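Local coordinates for protein (soluble lytic transglycosylase SLT70) (Escherichia coli, PDB 1QSA) that cleaves the glycosidic bonds between N-acetylmuramic acid and N-acetylglucosamine in peptidoglycan, forming a 1,6-anhydro bond in the muramic acid residue, at residues 456-470 and 524-538. Sequence-based numbering, arbitrary orientation. Where two conformers were deposited one is given.
With SO4 (sulfate ion), chain L.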
loop_
_atom_site.group_PDB
_atom_site.type_symbol
_atom_site.label_atom_id
_atom_site.label_comp_id
_atom_site.label_asym_id
_atom_site.label_seq_id
_atom_site.Cartn_x
_atom_site.Cartn_y
_atom_site.Cartn_z
ATOM N N LEU A 456 -17.278 -17.671 -13.555
ATOM C CA LEU A 456 -17.079 -18.140 -12.190
ATOM C C LEU A 456 -17.854 -17.288 -11.190
ATOM O O LEU A 456 -18.482 -17.828 -10.282
ATOM C CB LEU A 456 -15.596 -18.177 -11.816
ATOM C CG LEU A 456 -14.784 -19.317 -12.446
ATOM C CD1 LEU A 456 -13.294 -19.097 -12.212
ATOM C CD2 LEU A 456 -15.241 -20.648 -11.851
ATOM N N PHE A 457 -17.793 -15.967 -11.330
ATOM C CA PHE A 457 -18.538 -15.104 -10.409
ATOM C C PHE A 457 -20.040 -15.325 -10.526
ATOM O O PHE A 457 -20.738 -15.346 -9.518
ATOM C CB PHE A 457 -18.181 -13.621 -10.585
ATOM C CG PHE A 457 -16.890 -13.229 -9.910
ATOM C CD1 PHE A 457 -16.835 -13.082 -8.516
ATOM C CD2 PHE A 457 -15.736 -13.029 -10.652
ATOM C CE1 PHE A 457 -15.628 -12.736 -7.871
ATOM C CE2 PHE A 457 -14.537 -12.687 -10.029
ATOM C CZ PHE A 457 -14.483 -12.541 -8.633
ATOM N N LYS A 458 -20.526 -15.572 -11.743
ATOM C CA LYS A 458 -21.943 -15.827 -11.952
ATOM C C LYS A 458 -22.321 -17.112 -11.227
ATOM O O LYS A 458 -23.249 -17.134 -10.417
ATOM C CB LYS A 458 -22.265 -15.952 -13.450
ATOM C CG LYS A 458 -23.757 -16.154 -13.725
ATOM C CD LYS A 458 -24.039 -16.285 -15.211
ATOM C CE LYS A 458 -25.540 -16.412 -15.479
ATOM N NZ LYS A 458 -25.814 -16.798 -16.908
ATOM N N ARG A 459 -21.555 -18.171 -11.476
ATOM C CA ARG A 459 -21.807 -19.462 -10.857
ATOM C C ARG A 459 -21.794 -19.420 -9.331
ATOM O O ARG A 459 -22.674 -19.991 -8.689
ATOM C CB ARG A 459 -20.779 -20.489 -11.346
ATOM C CG ARG A 459 -20.975 -21.898 -10.795
ATOM C CD ARG A 459 -19.805 -22.812 -11.131
ATOM N NE ARG A 459 -19.371 -22.673 -12.519
ATOM C CZ ARG A 459 -18.200 -23.103 -12.985
ATOM N NH1 ARG A 459 -17.347 -23.724 -12.183
ATOM N NH2 ARG A 459 -17.888 -22.924 -14.261
ATOM N N TYR A 460 -20.816 -18.713 -8.760
ATOM C CA TYR A 460 -20.674 -18.638 -7.310
ATOM C C TYR A 460 -21.511 -17.601 -6.584
ATOM O O TYR A 460 -21.416 -17.482 -5.363
ATOM C CB TYR A 460 -19.198 -18.567 -6.910
ATOM C CG TYR A 460 -18.512 -19.901 -7.086
ATOM C CD1 TYR A 460 -18.630 -20.886 -6.114
ATOM C CD2 TYR A 460 -17.799 -20.206 -8.251
ATOM C CE1 TYR A 460 -18.059 -22.144 -6.291
ATOM C CE2 TYR A 460 -17.223 -21.480 -8.440
ATOM C CZ TYR A 460 -17.365 -22.434 -7.446
ATOM O OH TYR A 460 -16.824 -23.689 -7.579
ATOM N N THR A 461 -22.280 -16.810 -7.326
ATOM C CA THR A 461 -23.189 -15.871 -6.689
ATOM C C THR A 461 -24.650 -16.203 -7.005
ATOM O O THR A 461 -25.540 -15.630 -6.390
ATOM C CB THR A 461 -22.931 -14.372 -7.028
ATOM O OG1 THR A 461 -23.001 -14.161 -8.444
ATOM C CG2 THR A 461 -21.557 -13.924 -6.512
ATOM N N SER A 462 -24.894 -17.135 -7.934
ATOM C CA SER A 462 -26.272 -17.515 -8.292
ATOM C C SER A 462 -27.115 -18.006 -7.111
ATOM O O SER A 462 -28.327 -17.730 -7.041
ATOM C CB SER A 462 -26.268 -18.581 -9.396
ATOM O OG SER A 462 -25.600 -19.753 -8.969
ATOM N N GLY A 463 -26.484 -18.725 -6.186
ATOM C CA GLY A 463 -27.201 -19.231 -5.030
ATOM C C GLY A 463 -27.005 -18.370 -3.794
ATOM O O GLY A 463 -27.272 -18.815 -2.684
ATOM N N LYS A 464 -26.509 -17.149 -3.978
ATOM C CA LYS A 464 -26.275 -16.249 -2.847
ATOM C C LYS A 464 -27.037 -14.946 -3.046
ATOM O O LYS A 464 -27.573 -14.706 -4.120
ATOM C CB LYS A 464 -24.775 -15.963 -2.721
ATOM C CG LYS A 464 -23.945 -17.222 -2.521
ATOM C CD LYS A 464 -22.477 -16.882 -2.366
ATOM C CE LYS A 464 -21.646 -18.107 -1.984
ATOM N NZ LYS A 464 -21.624 -19.159 -3.055
ATOM N N GLU A 465 -27.131 -14.128 -2.003
ATOM C CA GLU A 465 -27.813 -12.845 -2.119
ATOM C C GLU A 465 -26.892 -11.718 -2.597
ATOM O O GLU A 465 -27.356 -10.737 -3.170
ATOM C CB GLU A 465 -28.446 -12.469 -0.780
ATOM C CG GLU A 465 -29.395 -13.540 -0.239
ATOM C CD GLU A 465 -29.759 -13.304 1.207
ATOM O OE1 GLU A 465 -28.892 -13.510 2.079
ATOM O OE2 GLU A 465 -30.915 -12.893 1.478
ATOM N N ILE A 466 -25.590 -11.845 -2.348
ATOM C CA ILE A 466 -24.642 -10.834 -2.826
ATOM C C ILE A 466 -24.711 -10.768 -4.353
ATOM O O ILE A 466 -24.754 -11.806 -5.026
ATOM C CB ILE A 466 -23.152 -11.153 -2.416
ATOM C CG1 ILE A 466 -22.775 -12.607 -2.754
ATOM C CG2 ILE A 466 -22.925 -10.815 -0.934
ATOM C CD1 ILE A 466 -21.257 -12.860 -2.702
ATOM N N PRO A 467 -24.835 -9.555 -4.918
ATOM C CA PRO A 467 -24.894 -9.424 -6.381
ATOM C C PRO A 467 -23.563 -9.830 -7.032
ATOM O O PRO A 467 -22.492 -9.659 -6.441
ATOM C CB PRO A 467 -25.134 -7.926 -6.578
ATOM C CG PRO A 467 -25.856 -7.515 -5.345
ATOM C CD PRO A 467 -25.107 -8.271 -4.256
ATOM N N GLN A 468 -23.624 -10.370 -8.244
ATOM C CA GLN A 468 -22.394 -10.739 -8.962
ATOM C C GLN A 468 -21.478 -9.512 -9.105
ATOM O O GLN A 468 -20.277 -9.599 -8.861
ATOM C CB GLN A 468 -22.715 -11.288 -10.349
ATOM C CG GLN A 468 -21.469 -11.821 -11.067
ATOM C CD GLN A 468 -21.737 -12.167 -12.517
ATOM O OE1 GLN A 468 -22.841 -12.579 -12.867
ATOM N NE2 GLN A 468 -20.730 -11.999 -13.367
ATOM N N SER A 469 -22.055 -8.371 -9.477
ATOM C CA SER A 469 -21.306 -7.126 -9.649
ATOM C C SER A 469 -20.563 -6.735 -8.371
ATOM O O SER A 469 -19.424 -6.264 -8.420
ATOM C CB SER A 469 -22.260 -5.996 -10.071
ATOM O OG SER A 469 -23.197 -5.696 -9.038
ATOM N N TYR A 470 -21.209 -6.967 -7.235
ATOM C CA TYR A 470 -20.637 -6.635 -5.943
ATOM C C TYR A 470 -19.422 -7.509 -5.622
ATOM O O TYR A 470 -18.396 -6.993 -5.163
ATOM C CB TYR A 470 -21.710 -6.730 -4.855
ATOM C CG TYR A 470 -21.181 -6.439 -3.481
ATOM C CD1 TYR A 470 -20.477 -5.253 -3.219
ATOM C CD2 TYR A 470 -21.330 -7.367 -2.446
ATOM C CE1 TYR A 470 -19.925 -5.004 -1.954
ATOM C CE2 TYR A 470 -20.789 -7.129 -1.185
ATOM C CZ TYR A 470 -20.089 -5.950 -0.948
ATOM O OH TYR A 470 -19.527 -5.739 0.296
ATOM N N GLU A 524 -10.937 -20.285 -9.144
ATOM C CA GLU A 524 -12.195 -20.869 -8.697
ATOM C C GLU A 524 -12.259 -21.109 -7.186
ATOM O O GLU A 524 -13.263 -20.790 -6.552
ATOM C CB GLU A 524 -12.500 -22.163 -9.461
ATOM C CG GLU A 524 -13.835 -22.781 -9.043
ATOM C CD GLU A 524 -14.381 -23.797 -10.049
ATOM O OE1 GLU A 524 -13.686 -24.121 -11.037
ATOM O OE2 GLU A 524 -15.524 -24.262 -9.858
ATOM N N THR A 525 -11.196 -21.664 -6.613
ATOM C CA THR A 525 -11.163 -21.925 -5.173
ATOM C C THR A 525 -11.319 -20.600 -4.415
ATOM O O THR A 525 -12.108 -20.508 -3.472
ATOM C CB THR A 525 -9.822 -22.587 -4.752
ATOM O OG1 THR A 525 -9.640 -23.802 -5.495
ATOM C CG2 THR A 525 -9.822 -22.911 -3.262
ATOM N N ASN A 526 -10.576 -19.586 -4.860
ATOM C CA ASN A 526 -10.592 -18.277 -4.224
ATOM C C ASN A 526 -11.997 -17.654 -4.303
ATOM O O ASN A 526 -12.543 -17.201 -3.302
ATOM C CB ASN A 526 -9.546 -17.366 -4.884
ATOM C CG ASN A 526 -9.299 -16.118 -4.088
ATOM O OD1 ASN A 526 -10.083 -15.174 -4.144
ATOM N ND2 ASN A 526 -8.214 -16.108 -3.316
ATOM N N ILE A 527 -12.600 -17.688 -5.485
ATOM C CA ILE A 527 -13.945 -17.140 -5.674
ATOM C C ILE A 527 -14.977 -17.907 -4.836
ATOM O O ILE A 527 -15.862 -17.313 -4.246
ATOM C CB ILE A 527 -14.321 -17.105 -7.188
ATOM C CG1 ILE A 527 -13.467 -16.047 -7.896
ATOM C CG2 ILE A 527 -15.800 -16.777 -7.389
ATOM C CD1 ILE A 527 -13.479 -16.145 -9.427
ATOM N N ASN A 528 -14.824 -19.222 -4.748
ATOM C CA ASN A 528 -15.726 -20.061 -3.949
ATOM C C ASN A 528 -15.685 -19.627 -2.464
ATOM O O ASN A 528 -16.710 -19.228 -1.877
ATOM C CB ASN A 528 -15.273 -21.524 -4.100
ATOM C CG ASN A 528 -16.168 -22.517 -3.355
ATOM O OD1 ASN A 528 -17.267 -22.183 -2.911
ATOM N ND2 ASN A 528 -15.688 -23.749 -3.218
ATOM N N ILE A 529 -14.488 -19.634 -1.871
ATOM C CA ILE A 529 -14.343 -19.286 -0.461
ATOM C C ILE A 529 -14.597 -17.808 -0.172
ATOM O O ILE A 529 -15.227 -17.458 0.836
ATOM C CB ILE A 529 -12.955 -19.729 0.058
ATOM C CG1 ILE A 529 -12.859 -21.254 -0.047
ATOM C CG2 ILE A 529 -12.735 -19.277 1.521
ATOM C CD1 ILE A 529 -11.490 -21.841 0.274
ATOM N N GLY A 530 -14.176 -16.952 -1.097
ATOM C CA GLY A 530 -14.355 -15.520 -0.921
ATOM C C GLY A 530 -15.803 -15.093 -1.031
ATOM O O GLY A 530 -16.284 -14.300 -0.208
ATOM N N THR A 531 -16.523 -15.601 -2.032
ATOM C CA THR A 531 -17.951 -15.251 -2.158
ATOM C C THR A 531 -18.733 -15.782 -0.949
ATOM O O THR A 531 -19.714 -15.188 -0.521
ATOM C CB THR A 531 -18.616 -15.784 -3.456
ATOM O OG1 THR A 531 -18.488 -17.213 -3.543
ATOM C CG2 THR A 531 -18.029 -15.102 -4.694
ATOM N N SER A 532 -18.293 -16.909 -0.405
ATOM C CA SER A 532 -18.927 -17.476 0.781
ATOM C C SER A 532 -18.750 -16.541 1.991
ATOM O O SER A 532 -19.733 -16.178 2.635
ATOM C CB SER A 532 -18.397 -18.875 1.090
ATOM O OG SER A 532 -18.923 -19.806 0.159
ATOM N N TYR A 533 -17.528 -16.069 2.242
ATOM C CA TYR A 533 -17.329 -15.165 3.382
ATOM C C TYR A 533 -18.059 -13.837 3.155
ATOM O O TYR A 533 -18.693 -13.296 4.071
ATOM C CB TYR A 533 -15.844 -14.912 3.641
ATOM C CG TYR A 533 -15.614 -14.157 4.943
ATOM C CD1 TYR A 533 -15.944 -14.739 6.171
ATOM C CD2 TYR A 533 -15.175 -12.833 4.935
ATOM C CE1 TYR A 533 -15.855 -14.006 7.367
ATOM C CE2 TYR A 533 -15.081 -12.093 6.131
ATOM C CZ TYR A 533 -15.429 -12.684 7.330
ATOM O OH TYR A 533 -15.414 -11.932 8.493
ATOM N N LEU A 534 -18.001 -13.332 1.923
ATOM C CA LEU A 534 -18.666 -12.069 1.591
ATOM C C LEU A 534 -20.175 -12.196 1.811
ATOM O O LEU A 534 -20.802 -11.305 2.394
ATOM C CB LEU A 534 -18.346 -11.683 0.146
ATOM C CG LEU A 534 -18.810 -10.288 -0.313
ATOM C CD1 LEU A 534 -18.179 -9.193 0.549
ATOM C CD2 LEU A 534 -18.469 -10.097 -1.785
ATOM N N GLN A 535 -20.747 -13.332 1.408
ATOM C CA GLN A 535 -22.178 -13.583 1.608
ATOM C C GLN A 535 -22.489 -13.649 3.114
ATOM O O GLN A 535 -23.515 -13.140 3.568
ATOM C CB GLN A 535 -22.583 -14.901 0.920
ATOM C CG GLN A 535 -23.967 -15.437 1.313
ATOM C CD GLN A 535 -25.117 -14.499 1.008
ATOM O OE1 GLN A 535 -25.096 -13.747 0.034
ATOM N NE2 GLN A 535 -26.152 -14.566 1.835
ATOM N N TYR A 536 -21.574 -14.231 3.890
ATOM C CA TYR A 536 -21.745 -14.332 5.334
ATOM C C TYR A 536 -21.865 -12.943 5.974
ATOM O O TYR A 536 -22.832 -12.682 6.692
ATOM C CB TYR A 536 -20.585 -15.120 5.963
ATOM C CG TYR A 536 -20.494 -15.007 7.476
ATOM C CD1 TYR A 536 -21.511 -15.477 8.306
ATOM C CD2 TYR A 536 -19.389 -14.406 8.071
ATOM C CE1 TYR A 536 -21.417 -15.345 9.711
ATOM C CE2 TYR A 536 -19.292 -14.273 9.453
ATOM C CZ TYR A 536 -20.299 -14.742 10.261
ATOM O OH TYR A 536 -20.159 -14.624 11.628
ATOM N N VAL A 537 -20.914 -12.049 5.704
ATOM C CA VAL A 537 -20.995 -10.709 6.302
ATOM C C VAL A 537 -22.153 -9.892 5.709
ATOM O O VAL A 537 -22.737 -9.048 6.387
ATOM C CB VAL A 537 -19.637 -9.932 6.270
ATOM C CG1 VAL A 537 -18.601 -10.644 7.157
ATOM C CG2 VAL A 537 -19.120 -9.775 4.862
ATOM N N TYR A 538 -22.497 -10.168 4.455
ATOM C CA TYR A 538 -23.604 -9.478 3.798
ATOM C C TYR A 538 -24.939 -9.776 4.522
ATOM O O TYR A 538 -25.631 -8.859 4.967
ATOM C CB TYR A 538 -23.670 -9.892 2.322
ATOM C CG TYR A 538 -24.661 -9.124 1.457
ATOM C CD1 TYR A 538 -24.447 -7.778 1.134
ATOM C CD2 TYR A 538 -25.777 -9.760 0.910
ATOM C CE1 TYR A 538 -25.319 -7.093 0.278
ATOM C CE2 TYR A 538 -26.654 -9.086 0.053
ATOM C CZ TYR A 538 -26.408 -7.748 -0.256
ATOM O OH TYR A 538 -27.256 -7.062 -1.091
HETATM S S SO4 L . -27.283 -10.759 -9.493
HETATM O O1 SO4 L . -25.982 -11.387 -9.204
HETATM O O2 SO4 L . -27.081 -9.379 -9.964
HETATM O O3 SO4 L . -27.982 -11.527 -10.538
HETATM O O4 SO4 L . -28.108 -10.732 -8.271
HETATM O O HOH W 1 -14.838 -24.176 -13.726
HETATM O O HOH W 2 -19.186 -20.330 -2.599
HETATM O O HOH W 3 -29.397 -8.250 -2.420
#
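Q535 meets E465 and I466 through a bend in its chain: CG lies opposite the backbone N (chi1 167°), then chi2 turns to 60° and lays the amide against two successive N-H groups. OE1 accepts from both, from I466 N at 3.1 Å nearly in line with the C=O and from E465 N at 2.9 Å well above the carbonyl plane; this pair helps to fix the amide. In one of two modelled conformers of E465, NE2 also donates to E465 OE1 at 2.9 Å, with its partner in the amide plane. At the other end Y460 fits as a knob among E524, I527, N528 and T531. Its OH donates to the anti lone pair of E524 OE2 at 2.7 Å; R459 NH1 forms a salt bridge with the same oxygen, and a water joins NH1 to OE1. The contact belongs to the lysozyme-like Slt domain: residues 456-461 run at a crossing angle of -41° to helix residues 524-538, and the loop after them leads into helix 468-479, which carries E478, the predicted active-site residue. Beside Y460, I527 CD1 sits over one face of the F457 ring, 3.9 Å from its centroid, and also touches L456 CB. I466 CG2 presses over a face of the Y538 ring, 3.4 Å from CG, while L534 packs on Y470, whose OH is hydrogen-bonded to S549 OG and S548 OG. K464 NZ donates a hydrogen bond to Y460 O and, through a second water, reaches N528 OD1 and S532 OG. A sulfate ion, probably from the crystallisation liquor, accepts from Q468 N.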